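Local structure of BIFUNCTIONAL PROTEIN Proline utilization A (PutA) (Corynebacterium freiburgense, 5UX5) at residues Trp493-Asp503 against Met647-Leu658; Pro584-Trp594 against Gly612-Val623. The protein probably couples the two oxidations of proline catabolism, with an FAD-dependent proline dehydrogenase and an NAD-dependent aldehyde dehydrogenase joined in one chain. One frame throughout, in Å; residues are numbered along the deposited sequence.

Interaction 1: Trp493-Asp503 against Met647-Leu658; sequences WRLITDVEEVD and MHTDEADAGRRL. With NAD (nicotinamide-adenine-dinucleotide), chain F.
Part of the NAD-binding, Rossmann-type region of the aldehyde dehydrogenase module, I496 and T649 make a single beta bridge shortly before two helices begin. Two backbone bonds define it: I496 N donates to H648 O at 2.7 Å, and D650 N donates to I496 O at 3.2 Å. Past the bridge, helices 499-503 and 653-658 run in roughly the same direction, their axes inclined by 28°. V502 points toward segment 647-658, with CG2 against A654 and M647 CE (3.7 Å to the latter) and CG1 3.9 Å from L658 CB. A bend at chi3 (62°) turns the tip of M647 inward, which also brings its CE within 3.6 Å of I496 CD1. R657 grips D503 side-on in a salt bridge, NH2 donating to OD1 at 2.9 Å and NE to the same OD1 at 3.0 Å, with the guanidinium and carboxylate planes 88° apart. At the far end, the edge of W493 is directed at the face of the H648 ring, an edge-to-face pair with the indole five-ring and imidazole centroids 5.3 Å apart; H648 NE2 is held by E628. E651 OE1 accepts from ribose O2B of NAD. Strand 614-618 borders M647 and L658 through I616, and helix 624-636 flanks W493 and H648.

Interaction 2: Pro584-Trp594 against Gly612-Val623; sequences PHNLVVVASPW and GAKAILKPAPEV. With NAD (nicotinamide-adenine-dinucleotide), chain F.
W594 has CG placed between its backbone N and carbonyl carbon (chi1 48°), and E622 bends back at chi2 (79°); together the two torsions turn the indole and the carboxylate toward each other, their planes 60° apart, with W594 CD1 3.4 Å from E622 OE1. At the root of the side chain, W594 CB rests on V623 CG1 and A620 CB. These groups lie at the C-terminal end of a beta-alpha-beta crossover of the Rossmann type, in which strand 580-591, helix 599-611 and strand 614-618 follow one another. The strand segments 587-591 and 614-618 are parallel, with L587 opposite K614 and A591 opposite K618. Backbone bonds alternate from one strand to the other: V588 N reaches K614 O at 2.9 Å, I616 N reaches V588 O, V590 N reaches I616 O at 2.7 Å, and K618 N reaches V590 O. The last of the series, S592 N to K618 O, is weak at 3.4 Å.

Side chains sort by face. L587, V589 and I616 share one, where V589 CG2 lies alongside I616 CB at 4.1 Å, pointing the same way; V506 of helix 499-511 covers L587 and I616. V588, V590 and L617 share the other, and S608 and P601 of helix 599-611 pack on it. At the start of the pair, G612 closes that helix with a Schellman motif, its phi positive, and P584 CB sits against its CA.

The cofactor lies at the strand ends. A591 CB approaches the adenosine ribose, and the bent chain of K618 carries its NZ to the same sugar, where it also donates to P619 O. Ribose O3B is thereby gripped twice: K618 NZ donates to it at 2.8 Å, and it donates to S592 O at 2.9 Å.

The two contacts meet along strand 614-618, where M647 N lies 2.9 Å from L617 O, a probable hydrogen bond, and H648 packs on P619. The centres of interaction 1 and interaction 2 are about 13 Å apart. Interaction 2 is buried sheet core, held by regular backbone bonds, with mostly apolar side chains on its two faces; interaction 1 is partly buried and mixes a lone bridge with a salt bridge, a ring pair and a small apolar centre. Helix 499-511 serves both, since it begins in segment 493-503 and its later residues V506 and L509 cover interaction 2. Both also reach the same adenosine ribose of NAD, interaction 1 through one glutamate of a loop and interaction 2 through residues at the strand ends.

Interaction 1: Trp493-Asp503 against Met647-Leu658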
loop_
_atom_site.group_PDB
_atom_site.type_symbol
_atom_site.label_atom_id
_atom_site.label_comp_id
_atom_site.label_asym_id
_atom_site.label_seq_id
_atom_site.Cartn_x
_atom_site.Cartn_y
_atom_site.Cartn_z
ATOM N N TRP A 493 11.981 -31.840 0.621
ATOM C CA TRP A 493 10.678 -32.160 0.053
ATOM C C TRP A 493 10.827 -33.336 -0.901
ATOM O O TRP A 493 11.903 -33.561 -1.457
ATOM C CB TRP A 493 10.046 -30.990 -0.699
ATOM C CG TRP A 493 10.883 -30.411 -1.795
ATOM C CD1 TRP A 493 11.715 -29.335 -1.702
ATOM C CD2 TRP A 493 10.962 -30.859 -3.163
ATOM N NE1 TRP A 493 12.313 -29.083 -2.920
ATOM C CE2 TRP A 493 11.870 -30.005 -3.830
ATOM C CE3 TRP A 493 10.362 -31.898 -3.883
ATOM C CZ2 TRP A 493 12.180 -30.151 -5.175
ATOM C CZ3 TRP A 493 10.677 -32.043 -5.223
ATOM C CH2 TRP A 493 11.579 -31.172 -5.853
ATOM N N ARG A 494 9.722 -34.066 -1.109
ATOM C CA ARG A 494 9.692 -35.258 -1.948
ATOM C C ARG A 494 8.770 -35.073 -3.144
ATOM O O ARG A 494 7.723 -34.433 -3.039
ATOM C CB ARG A 494 9.207 -36.464 -1.165
ATOM C CG ARG A 494 9.413 -37.796 -1.862
ATOM C CD ARG A 494 8.847 -38.879 -0.992
ATOM N NE ARG A 494 7.447 -38.583 -0.723
ATOM C CZ ARG A 494 6.439 -39.259 -1.260
ATOM N NH1 ARG A 494 6.689 -40.288 -2.067
ATOM N NH2 ARG A 494 5.189 -38.914 -0.971
ATOM N N LEU A 495 9.139 -35.676 -4.276
ATOM C CA LEU A 495 8.315 -35.616 -5.480
ATOM C C LEU A 495 7.415 -36.845 -5.604
ATOM O O LEU A 495 7.884 -37.983 -5.535
ATOM C CB LEU A 495 9.190 -35.488 -6.725
ATOM C CG LEU A 495 8.437 -35.324 -8.048
ATOM C CD1 LEU A 495 7.988 -33.899 -8.230
ATOM C CD2 LEU A 495 9.296 -35.732 -9.206
ATOM N N ILE A 496 6.135 -36.615 -5.839
ATOM C CA ILE A 496 5.186 -37.704 -6.030
ATOM C C ILE A 496 5.073 -37.982 -7.520
ATOM O O ILE A 496 4.764 -37.077 -8.299
ATOM C CB ILE A 496 3.819 -37.356 -5.438
ATOM C CG1 ILE A 496 3.940 -37.252 -3.928
ATOM C CG2 ILE A 496 2.814 -38.417 -5.820
ATOM C CD1 ILE A 496 2.686 -36.821 -3.258
ATOM N N THR A 497 5.340 -39.228 -7.926
ATOM C CA THR A 497 5.223 -39.602 -9.335
ATOM C C THR A 497 4.355 -40.826 -9.566
ATOM O O THR A 497 3.949 -41.057 -10.709
ATOM C CB THR A 497 6.611 -39.852 -9.979
ATOM O OG1 THR A 497 7.257 -40.980 -9.377
ATOM C CG2 THR A 497 7.508 -38.647 -9.859
ATOM N N ASP A 498 4.038 -41.590 -8.522
ATOM C CA ASP A 498 3.267 -42.821 -8.628
ATOM C C ASP A 498 1.777 -42.529 -8.426
ATOM O O ASP A 498 1.363 -42.075 -7.354
ATOM C CB ASP A 498 3.762 -43.835 -7.603
ATOM C CG ASP A 498 3.060 -45.156 -7.717
ATOM O OD1 ASP A 498 2.271 -45.333 -8.666
ATOM O OD2 ASP A 498 3.291 -46.024 -6.855
ATOM N N VAL A 499 0.973 -42.805 -9.452
ATOM C CA VAL A 499 -0.456 -42.556 -9.349
ATOM C C VAL A 499 -1.053 -43.284 -8.153
ATOM O O VAL A 499 -2.032 -42.811 -7.552
ATOM C CB VAL A 499 -1.172 -42.904 -10.675
ATOM C CG1 VAL A 499 -0.831 -41.850 -11.708
ATOM C CG2 VAL A 499 -0.792 -44.294 -11.196
ATOM N N GLU A 500 -0.485 -44.436 -7.783
ATOM C CA GLU A 500 -1.025 -45.190 -6.658
ATOM C C GLU A 500 -0.746 -44.502 -5.337
ATOM O O GLU A 500 -1.435 -44.773 -4.350
ATOM C CB GLU A 500 -0.501 -46.624 -6.663
ATOM C CG GLU A 500 -1.460 -47.604 -7.357
ATOM C CD GLU A 500 -0.754 -48.753 -8.088
ATOM O OE1 GLU A 500 -1.342 -49.289 -9.060
ATOM O OE2 GLU A 500 0.383 -49.121 -7.701
ATOM N N GLU A 501 0.263 -43.645 -5.277
ATOM C CA GLU A 501 0.429 -42.849 -4.076
ATOM C C GLU A 501 -0.591 -41.711 -4.018
ATOM O O GLU A 501 -1.056 -41.347 -2.931
ATOM C CB GLU A 501 1.844 -42.302 -4.000
ATOM C CG GLU A 501 2.197 -41.826 -2.617
ATOM C CD GLU A 501 3.464 -40.998 -2.587
ATOM O OE1 GLU A 501 3.458 -40.002 -1.841
ATOM O OE2 GLU A 501 4.448 -41.326 -3.301
ATOM N N VAL A 502 -0.953 -41.133 -5.167
ATOM C CA VAL A 502 -2.013 -40.133 -5.161
ATOM C C VAL A 502 -3.307 -40.770 -4.692
ATOM O O VAL A 502 -4.038 -40.210 -3.868
ATOM C CB VAL A 502 -2.178 -39.490 -6.550
ATOM C CG1 VAL A 502 -3.377 -38.535 -6.526
ATOM C CG2 VAL A 502 -0.938 -38.733 -6.923
ATOM N N ASP A 503 -3.601 -41.961 -5.209
ATOM C CA ASP A 503 -4.808 -42.660 -4.804
ATOM C C ASP A 503 -4.772 -43.000 -3.317
ATOM O O ASP A 503 -5.766 -42.816 -2.610
ATOM C CB ASP A 503 -5.006 -43.891 -5.684
ATOM C CG ASP A 503 -5.580 -43.530 -7.061
ATOM O OD1 ASP A 503 -6.219 -42.457 -7.145
ATOM O OD2 ASP A 503 -5.426 -44.311 -8.044
ATOM N N MET A 647 1.237 -32.223 -1.331
ATOM C CA MET A 647 1.568 -33.229 -2.337
ATOM C C MET A 647 2.342 -32.573 -3.478
ATOM O O MET A 647 1.752 -31.890 -4.326
ATOM C CB MET A 647 0.314 -33.932 -2.877
ATOM C CG MET A 647 -0.509 -34.737 -1.874
ATOM S SD MET A 647 -1.814 -35.793 -2.643
ATOM C CE MET A 647 -0.857 -36.925 -3.670
ATOM N N HIS A 648 3.653 -32.825 -3.535
ATOM C CA HIS A 648 4.478 -32.348 -4.649
ATOM C C HIS A 648 4.372 -33.327 -5.821
ATOM O O HIS A 648 5.311 -34.044 -6.167
ATOM C CB HIS A 648 5.933 -32.173 -4.225
ATOM C CG HIS A 648 6.133 -31.257 -3.058
ATOM N ND1 HIS A 648 5.798 -29.920 -3.091
ATOM C CD2 HIS A 648 6.681 -31.479 -1.837
ATOM C CE1 HIS A 648 6.117 -29.363 -1.934
ATOM N NE2 HIS A 648 6.654 -30.287 -1.154
ATOM N N THR A 649 3.194 -33.359 -6.434
ATOM C CA THR A 649 3.035 -34.166 -7.633
ATOM C C THR A 649 3.752 -33.499 -8.796
ATOM O O THR A 649 3.919 -32.271 -8.842
ATOM C CB THR A 649 1.553 -34.362 -8.010
ATOM O OG1 THR A 649 1.017 -33.144 -8.553
ATOM C CG2 THR A 649 0.718 -34.777 -6.811
ATOM N N ASP A 650 4.176 -34.328 -9.742
ATOM C CA ASP A 650 4.673 -33.822 -11.002
ATOM C C ASP A 650 3.504 -33.245 -11.799
ATOM O O ASP A 650 2.383 -33.141 -11.318
ATOM C CB ASP A 650 5.389 -34.915 -11.793
ATOM C CG ASP A 650 4.518 -36.124 -12.035
ATOM O OD1 ASP A 650 3.272 -35.975 -11.994
ATOM O OD2 ASP A 650 5.065 -37.225 -12.281
ATOM N N GLU A 651 3.796 -32.836 -13.021
ATOM C CA GLU A 651 2.810 -32.418 -13.999
ATOM C C GLU A 651 2.672 -33.461 -15.102
ATOM O O GLU A 651 2.395 -33.122 -16.255
ATOM C CB GLU A 651 3.202 -31.055 -14.558
ATOM C CG GLU A 651 3.206 -29.980 -13.484
ATOM C CD GLU A 651 3.460 -28.584 -14.033
ATOM O OE1 GLU A 651 3.517 -27.623 -13.222
ATOM O OE2 GLU A 651 3.559 -28.434 -15.275
ATOM N N ALA A 652 2.933 -34.715 -14.766
ATOM C CA ALA A 652 2.685 -35.849 -15.653
ATOM C C ALA A 652 1.573 -36.699 -15.049
ATOM O O ALA A 652 0.610 -36.111 -14.536
ATOM C CB ALA A 652 3.984 -36.586 -15.911
ATOM N N ASP A 653 1.673 -38.036 -15.026
ATOM C CA ASP A 653 0.526 -38.877 -14.655
ATOM C C ASP A 653 0.005 -38.578 -13.248
ATOM O O ASP A 653 -1.210 -38.500 -13.038
ATOM C CB ASP A 653 0.899 -40.346 -14.804
ATOM C CG ASP A 653 0.944 -40.786 -16.257
ATOM O OD1 ASP A 653 0.515 -39.969 -17.090
ATOM O OD2 ASP A 653 1.430 -41.910 -16.567
ATOM N N ALA A 654 0.902 -38.440 -12.266
ATOM C CA ALA A 654 0.453 -38.247 -10.886
ATOM C C ALA A 654 -0.254 -36.904 -10.692
ATOM O O ALA A 654 -1.276 -36.829 -9.998
ATOM C CB ALA A 654 1.641 -38.351 -9.935
ATOM N N GLY A 655 0.246 -35.837 -11.314
ATOM C CA GLY A 655 -0.461 -34.568 -11.220
ATOM C C GLY A 655 -1.825 -34.626 -11.877
ATOM O O GLY A 655 -2.823 -34.178 -11.310
ATOM N N ARG A 656 -1.890 -35.197 -13.081
ATOM C CA ARG A 656 -3.162 -35.320 -13.775
ATOM C C ARG A 656 -4.121 -36.199 -12.986
ATOM O O ARG A 656 -5.317 -35.901 -12.873
ATOM C CB ARG A 656 -2.928 -35.902 -15.173
ATOM C CG ARG A 656 -4.197 -36.341 -15.844
ATOM C CD ARG A 656 -4.041 -36.497 -17.339
ATOM N NE ARG A 656 -5.346 -36.710 -17.969
ATOM C CZ ARG A 656 -5.510 -36.933 -19.266
ATOM N NH1 ARG A 656 -4.458 -36.984 -20.073
ATOM N NH2 ARG A 656 -6.725 -37.085 -19.759
ATOM N N ARG A 657 -3.601 -37.267 -12.397
ATOM C CA ARG A 657 -4.420 -38.121 -11.557
ATOM C C ARG A 657 -4.943 -37.344 -10.353
ATOM O O ARG A 657 -6.086 -37.539 -9.930
ATOM C CB ARG A 657 -3.604 -39.345 -11.143
ATOM C CG ARG A 657 -4.300 -40.341 -10.282
ATOM C CD ARG A 657 -5.572 -40.833 -10.946
ATOM N NE ARG A 657 -6.295 -41.732 -10.051
ATOM C CZ ARG A 657 -7.582 -42.040 -10.159
ATOM N NH1 ARG A 657 -8.324 -41.519 -11.126
ATOM N NH2 ARG A 657 -8.122 -42.870 -9.283
ATOM N N LEU A 658 -4.134 -36.444 -9.794
ATOM C CA LEU A 658 -4.640 -35.652 -8.678
ATOM C C LEU A 658 -5.720 -34.672 -9.133
ATOM O O LEU A 658 -6.771 -34.564 -8.499
ATOM C CB LEU A 658 -3.506 -34.916 -7.971
ATOM C CG LEU A 658 -3.976 -34.005 -6.832
ATOM C CD1 LEU A 658 -4.827 -34.792 -5.880
ATOM C CD2 LEU A 658 -2.810 -33.485 -6.094
HETATM P PA NAD F . 0.312 -22.814 -14.328
HETATM O O1A NAD F . -1.067 -22.179 -14.722
HETATM O O2A NAD F . 0.868 -23.661 -15.520
HETATM O O5B NAD F . 0.126 -23.793 -13.112
HETATM C C5B NAD F . -0.186 -23.362 -11.810
HETATM C C4B NAD F . -0.318 -24.565 -10.877
HETATM O O4B NAD F . -0.971 -25.689 -11.476
HETATM C C3B NAD F . 1.014 -25.011 -10.358
HETATM O O3B NAD F . 0.913 -25.558 -9.092
HETATM C C2B NAD F . 1.323 -26.008 -11.403
HETATM O O2B NAD F . 2.410 -26.819 -11.128
HETATM C C1B NAD F . 0.010 -26.710 -11.533
HETATM N N9A NAD F . -0.086 -27.495 -12.758
HETATM C C8A NAD F . -0.035 -27.023 -14.057
HETATM N N7A NAD F . -0.153 -28.053 -14.921
HETATM C C5A NAD F . -0.289 -29.256 -14.212
HETATM C C6A NAD F . -0.456 -30.593 -14.557
HETATM N N6A NAD F . -0.503 -31.037 -15.929
HETATM N N1A NAD F . -0.569 -31.517 -13.587
HETATM C C2A NAD F . -0.522 -31.181 -12.273
HETATM N N3A NAD F . -0.367 -29.883 -11.895
HETATM C C4A NAD F . -0.250 -28.913 -12.827
HETATM O O3 NAD F . 1.244 -21.592 -13.882
HETATM P PN NAD F . 2.819 -21.371 -14.129
HETATM O O1N NAD F . 3.473 -22.396 -15.031
HETATM O O2N NAD F . 3.512 -21.578 -12.814
HETATM O O5D NAD F . 2.953 -19.876 -14.711
HETATM C C5D NAD F . 2.282 -19.585 -15.928
HETATM C C4D NAD F . 1.751 -18.160 -16.108
HETATM O O4D NAD F . 0.764 -17.753 -15.189
HETATM C C3D NAD F . 2.732 -17.042 -16.047
HETATM O O3D NAD F . 3.676 -17.041 -17.053
HETATM C C2D NAD F . 1.773 -15.934 -16.241
HETATM O O2D NAD F . 1.702 -15.620 -17.587
HETATM C C1D NAD F . 0.481 -16.450 -15.651
#

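Interaction 2: Pro584-Trp594 against Gly612-Val623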
loop_
_atom_site.group_PDB
_atom_site.type_symbol
_atom_site.label_atom_id
_atom_site.label_comp_id
_atom_site.label_asym_id
_atom_site.label_seq_id
_atom_site.Cartn_x
_atom_site.Cartn_y
_atom_site.Cartn_z
ATOM N N PRO A 584 -20.699 -28.860 3.175
ATOM C CA PRO A 584 -19.369 -28.726 2.565
ATOM C C PRO A 584 -18.988 -29.911 1.699
ATOM O O PRO A 584 -19.461 -31.036 1.877
ATOM C CB PRO A 584 -18.428 -28.634 3.770
ATOM C CG PRO A 584 -19.184 -29.305 4.907
ATOM C CD PRO A 584 -20.638 -28.931 4.646
ATOM N N HIS A 585 -18.119 -29.622 0.736
ATOM C CA HIS A 585 -17.315 -30.616 0.041
ATOM C C HIS A 585 -16.548 -31.476 1.048
ATOM O O HIS A 585 -16.306 -31.055 2.187
ATOM C CB HIS A 585 -16.299 -29.915 -0.880
ATOM C CG HIS A 585 -16.903 -29.159 -2.019
ATOM N ND1 HIS A 585 -16.292 -28.056 -2.578
ATOM C CD2 HIS A 585 -18.028 -29.371 -2.739
ATOM C CE1 HIS A 585 -17.031 -27.601 -3.574
ATOM N NE2 HIS A 585 -18.087 -28.384 -3.693
ATOM N N ASN A 586 -16.120 -32.664 0.629
ATOM C CA ASN A 586 -15.233 -33.469 1.452
ATOM C C ASN A 586 -13.757 -33.141 1.248
ATOM O O ASN A 586 -12.983 -33.190 2.214
ATOM C CB ASN A 586 -15.502 -34.939 1.175
ATOM C CG ASN A 586 -16.882 -35.345 1.642
ATOM O OD1 ASN A 586 -17.394 -34.789 2.619
ATOM N ND2 ASN A 586 -17.490 -36.310 0.965
ATOM N N LEU A 587 -13.358 -32.780 0.026
ATOM C CA LEU A 587 -11.949 -32.644 -0.340
ATOM C C LEU A 587 -11.804 -31.565 -1.405
ATOM O O LEU A 587 -12.482 -31.619 -2.433
ATOM C CB LEU A 587 -11.381 -33.973 -0.858
ATOM C CG LEU A 587 -9.955 -34.103 -1.393
ATOM C CD1 LEU A 587 -8.863 -33.675 -0.405
ATOM C CD2 LEU A 587 -9.722 -35.532 -1.828
ATOM N N VAL A 588 -10.932 -30.590 -1.153
ATOM C CA VAL A 588 -10.569 -29.575 -2.133
ATOM C C VAL A 588 -9.078 -29.682 -2.432
ATOM O O VAL A 588 -8.272 -29.873 -1.518
ATOM C CB VAL A 588 -10.910 -28.168 -1.628
ATOM C CG1 VAL A 588 -10.355 -27.133 -2.595
ATOM C CG2 VAL A 588 -12.421 -28.024 -1.443
ATOM N N VAL A 589 -8.708 -29.526 -3.708
ATOM C CA VAL A 589 -7.309 -29.460 -4.117
ATOM C C VAL A 589 -6.955 -28.004 -4.419
ATOM O O VAL A 589 -7.702 -27.307 -5.130
ATOM C CB VAL A 589 -7.047 -30.360 -5.332
ATOM C CG1 VAL A 589 -5.637 -30.070 -5.930
ATOM C CG2 VAL A 589 -7.188 -31.801 -4.935
ATOM N N VAL A 590 -5.828 -27.538 -3.868
ATOM C CA VAL A 590 -5.347 -26.172 -4.076
ATOM C C VAL A 590 -4.060 -26.232 -4.886
ATOM O O VAL A 590 -3.005 -26.642 -4.378
ATOM C CB VAL A 590 -5.115 -25.419 -2.758
ATOM C CG1 VAL A 590 -4.588 -24.039 -3.056
ATOM C CG2 VAL A 590 -6.389 -25.309 -1.971
ATOM N N ALA A 591 -4.143 -25.807 -6.139
ATOM C CA ALA A 591 -3.003 -25.729 -7.041
ATOM C C ALA A 591 -2.589 -24.262 -7.130
ATOM O O ALA A 591 -3.320 -23.435 -7.674
ATOM C CB ALA A 591 -3.349 -26.324 -8.405
ATOM N N SER A 592 -1.444 -23.936 -6.561
ATOM C CA SER A 592 -1.024 -22.567 -6.301
ATOM C C SER A 592 0.124 -22.145 -7.222
ATOM O O SER A 592 0.807 -22.992 -7.816
ATOM C CB SER A 592 -0.599 -22.442 -4.832
ATOM O OG SER A 592 0.491 -23.303 -4.551
ATOM N N PRO A 593 0.333 -20.835 -7.406
ATOM C CA PRO A 593 1.406 -20.377 -8.303
ATOM C C PRO A 593 2.678 -20.060 -7.537
ATOM O O PRO A 593 2.757 -20.370 -6.340
ATOM C CB PRO A 593 0.810 -19.118 -8.927
ATOM C CG PRO A 593 -0.044 -18.552 -7.784
ATOM C CD PRO A 593 -0.514 -19.720 -6.947
ATOM N N TRP A 594 3.652 -19.412 -8.205
ATOM C CA TRP A 594 4.935 -19.084 -7.586
ATOM C C TRP A 594 5.070 -17.616 -7.191
ATOM O O TRP A 594 5.829 -17.322 -6.272
ATOM C CB TRP A 594 6.105 -19.448 -8.514
ATOM C CG TRP A 594 5.917 -18.960 -9.890
ATOM C CD1 TRP A 594 5.513 -19.691 -10.944
ATOM C CD2 TRP A 594 6.100 -17.622 -10.371
ATOM N NE1 TRP A 594 5.431 -18.905 -12.066
ATOM C CE2 TRP A 594 5.781 -17.626 -11.741
ATOM C CE3 TRP A 594 6.516 -16.423 -9.781
ATOM C CZ2 TRP A 594 5.829 -16.484 -12.527
ATOM C CZ3 TRP A 594 6.561 -15.278 -10.566
ATOM C CH2 TRP A 594 6.223 -15.323 -11.932
ATOM N N GLY A 612 -15.251 -26.722 5.798
ATOM C CA GLY A 612 -15.530 -28.058 6.286
ATOM C C GLY A 612 -14.889 -29.193 5.516
ATOM O O GLY A 612 -15.150 -30.365 5.802
ATOM N N ALA A 613 -14.059 -28.871 4.537
ATOM C CA ALA A 613 -13.412 -29.880 3.712
ATOM C C ALA A 613 -12.000 -30.175 4.203
ATOM O O ALA A 613 -11.423 -29.431 5.001
ATOM C CB ALA A 613 -13.372 -29.423 2.257
ATOM N N LYS A 614 -11.471 -31.307 3.747
ATOM C CA LYS A 614 -10.031 -31.564 3.775
ATOM C C LYS A 614 -9.373 -30.888 2.568
ATOM O O LYS A 614 -10.028 -30.603 1.558
ATOM C CB LYS A 614 -9.735 -33.077 3.772
ATOM C CG LYS A 614 -9.861 -33.747 5.160
ATOM C CD LYS A 614 -11.292 -33.898 5.696
ATOM C CE LYS A 614 -11.917 -35.229 5.272
ATOM N NZ LYS A 614 -13.406 -35.196 5.098
ATOM N N ALA A 615 -8.091 -30.559 2.692
ATOM C CA ALA A 615 -7.413 -29.877 1.592
ATOM C C ALA A 615 -6.114 -30.568 1.222
ATOM O O ALA A 615 -5.322 -30.949 2.096
ATOM C CB ALA A 615 -7.128 -28.421 1.923
ATOM N N ILE A 616 -5.884 -30.680 -0.086
ATOM C CA ILE A 616 -4.582 -31.038 -0.639
ATOM C C ILE A 616 -3.964 -29.785 -1.239
ATOM O O ILE A 616 -4.571 -29.127 -2.096
ATOM C CB ILE A 616 -4.680 -32.156 -1.682
ATOM C CG1 ILE A 616 -4.894 -33.499 -0.994
ATOM C CG2 ILE A 616 -3.433 -32.197 -2.492
ATOM C CD1 ILE A 616 -5.197 -34.631 -1.941
ATOM N N LEU A 617 -2.782 -29.433 -0.752
ATOM C CA LEU A 617 -1.990 -28.347 -1.304
ATOM C C LEU A 617 -0.983 -28.929 -2.286
ATOM O O LEU A 617 -0.118 -29.732 -1.899
ATOM C CB LEU A 617 -1.278 -27.569 -0.194
ATOM C CG LEU A 617 -0.191 -26.556 -0.614
ATOM C CD1 LEU A 617 -0.702 -25.571 -1.644
ATOM C CD2 LEU A 617 0.328 -25.796 0.607
ATOM N N LYS A 618 -1.093 -28.516 -3.547
ATOM C CA LYS A 618 -0.106 -28.870 -4.565
ATOM C C LYS A 618 0.569 -27.583 -5.042
ATOM O O LYS A 618 0.035 -26.878 -5.915
ATOM C CB LYS A 618 -0.780 -29.636 -5.712
ATOM C CG LYS A 618 0.179 -30.294 -6.697
ATOM C CD LYS A 618 0.408 -29.365 -7.834
ATOM C CE LYS A 618 1.767 -29.465 -8.374
ATOM N NZ LYS A 618 1.984 -28.166 -9.039
ATOM N N PRO A 619 1.737 -27.234 -4.523
ATOM C CA PRO A 619 2.326 -25.927 -4.838
ATOM C C PRO A 619 3.095 -25.902 -6.156
ATOM O O PRO A 619 3.575 -26.922 -6.675
ATOM C CB PRO A 619 3.278 -25.690 -3.670
ATOM C CG PRO A 619 3.580 -27.047 -3.112
ATOM C CD PRO A 619 2.629 -28.052 -3.694
ATOM N N ALA A 620 3.225 -24.692 -6.692
ATOM C CA ALA A 620 3.942 -24.536 -7.953
ATOM C C ALA A 620 5.384 -25.016 -7.799
ATOM O O ALA A 620 6.028 -24.740 -6.782
ATOM C CB ALA A 620 3.911 -23.082 -8.421
ATOM N N PRO A 621 5.923 -25.728 -8.781
ATOM C CA PRO A 621 7.235 -26.369 -8.585
ATOM C C PRO A 621 8.386 -25.402 -8.316
ATOM O O PRO A 621 9.367 -25.806 -7.688
ATOM C CB PRO A 621 7.433 -27.156 -9.886
ATOM C CG PRO A 621 6.572 -26.502 -10.865
ATOM C CD PRO A 621 5.376 -25.981 -10.118
ATOM N N GLU A 622 8.290 -24.135 -8.717
ATOM C CA GLU A 622 9.356 -23.180 -8.423
ATOM C C GLU A 622 9.457 -22.852 -6.937
ATOM O O GLU A 622 10.483 -22.317 -6.511
ATOM C CB GLU A 622 9.140 -21.865 -9.188
ATOM C CG GLU A 622 9.261 -21.907 -10.716
ATOM C CD GLU A 622 8.016 -22.471 -11.407
ATOM O OE1 GLU A 622 7.024 -22.760 -10.717
ATOM O OE2 GLU A 622 8.014 -22.590 -12.649
ATOM N N VAL A 623 8.419 -23.117 -6.138
ATOM C CA VAL A 623 8.421 -22.593 -4.773
ATOM C C VAL A 623 8.071 -23.675 -3.762
ATOM O O VAL A 623 7.359 -23.425 -2.788
ATOM C CB VAL A 623 7.484 -21.378 -4.633
ATOM C CG1 VAL A 623 8.119 -20.157 -5.272
ATOM C CG2 VAL A 623 6.176 -21.642 -5.277
HETATM P PA NAD F . 0.312 -22.814 -14.328
HETATM O O1A NAD F . -1.067 -22.179 -14.722
HETATM O O2A NAD F . 0.868 -23.661 -15.520
HETATM O O5B NAD F . 0.126 -23.793 -13.112
HETATM C C5B NAD F . -0.186 -23.362 -11.810
HETATM C C4B NAD F . -0.318 -24.565 -10.877
HETATM O O4B NAD F . -0.971 -25.689 -11.476
HETATM C C3B NAD F . 1.014 -25.011 -10.358
HETATM O O3B NAD F . 0.913 -25.558 -9.092
HETATM C C2B NAD F . 1.323 -26.008 -11.403
HETATM O O2B NAD F . 2.410 -26.819 -11.128
HETATM C C1B NAD F . 0.010 -26.710 -11.533
HETATM N N9A NAD F . -0.086 -27.495 -12.758
HETATM C C8A NAD F . -0.035 -27.023 -14.057
HETATM N N7A NAD F . -0.153 -28.053 -14.921
HETATM C C5A NAD F . -0.289 -29.256 -14.212
HETATM C C6A NAD F . -0.456 -30.593 -14.557
HETATM N N6A NAD F . -0.503 -31.037 -15.929
HETATM N N1A NAD F . -0.569 -31.517 -13.587
HETATM C C2A NAD F . -0.522 -31.181 -12.273
HETATM N N3A NAD F . -0.367 -29.883 -11.895
HETATM C C4A NAD F . -0.250 -28.913 -12.827
HETATM O O3 NAD F . 1.244 -21.592 -13.882
HETATM P PN NAD F . 2.819 -21.371 -14.129
HETATM O O1N NAD F . 3.473 -22.396 -15.031
HETATM O O2N NAD F . 3.512 -21.578 -12.814
HETATM O O5D NAD F . 2.953 -19.876 -14.711
HETATM C C5D NAD F . 2.282 -19.585 -15.928
HETATM C C4D NAD F . 1.751 -18.160 -16.108
HETATM O O4D NAD F . 0.764 -17.753 -15.189
HETATM C C3D NAD F . 2.732 -17.042 -16.047
HETATM O O3D NAD F . 3.676 -17.041 -17.053
HETATM C C2D NAD F . 1.773 -15.934 -16.241
HETATM O O2D NAD F . 1.702 -15.620 -17.587
HETATM C C1D NAD F . 0.481 -16.450 -15.651
#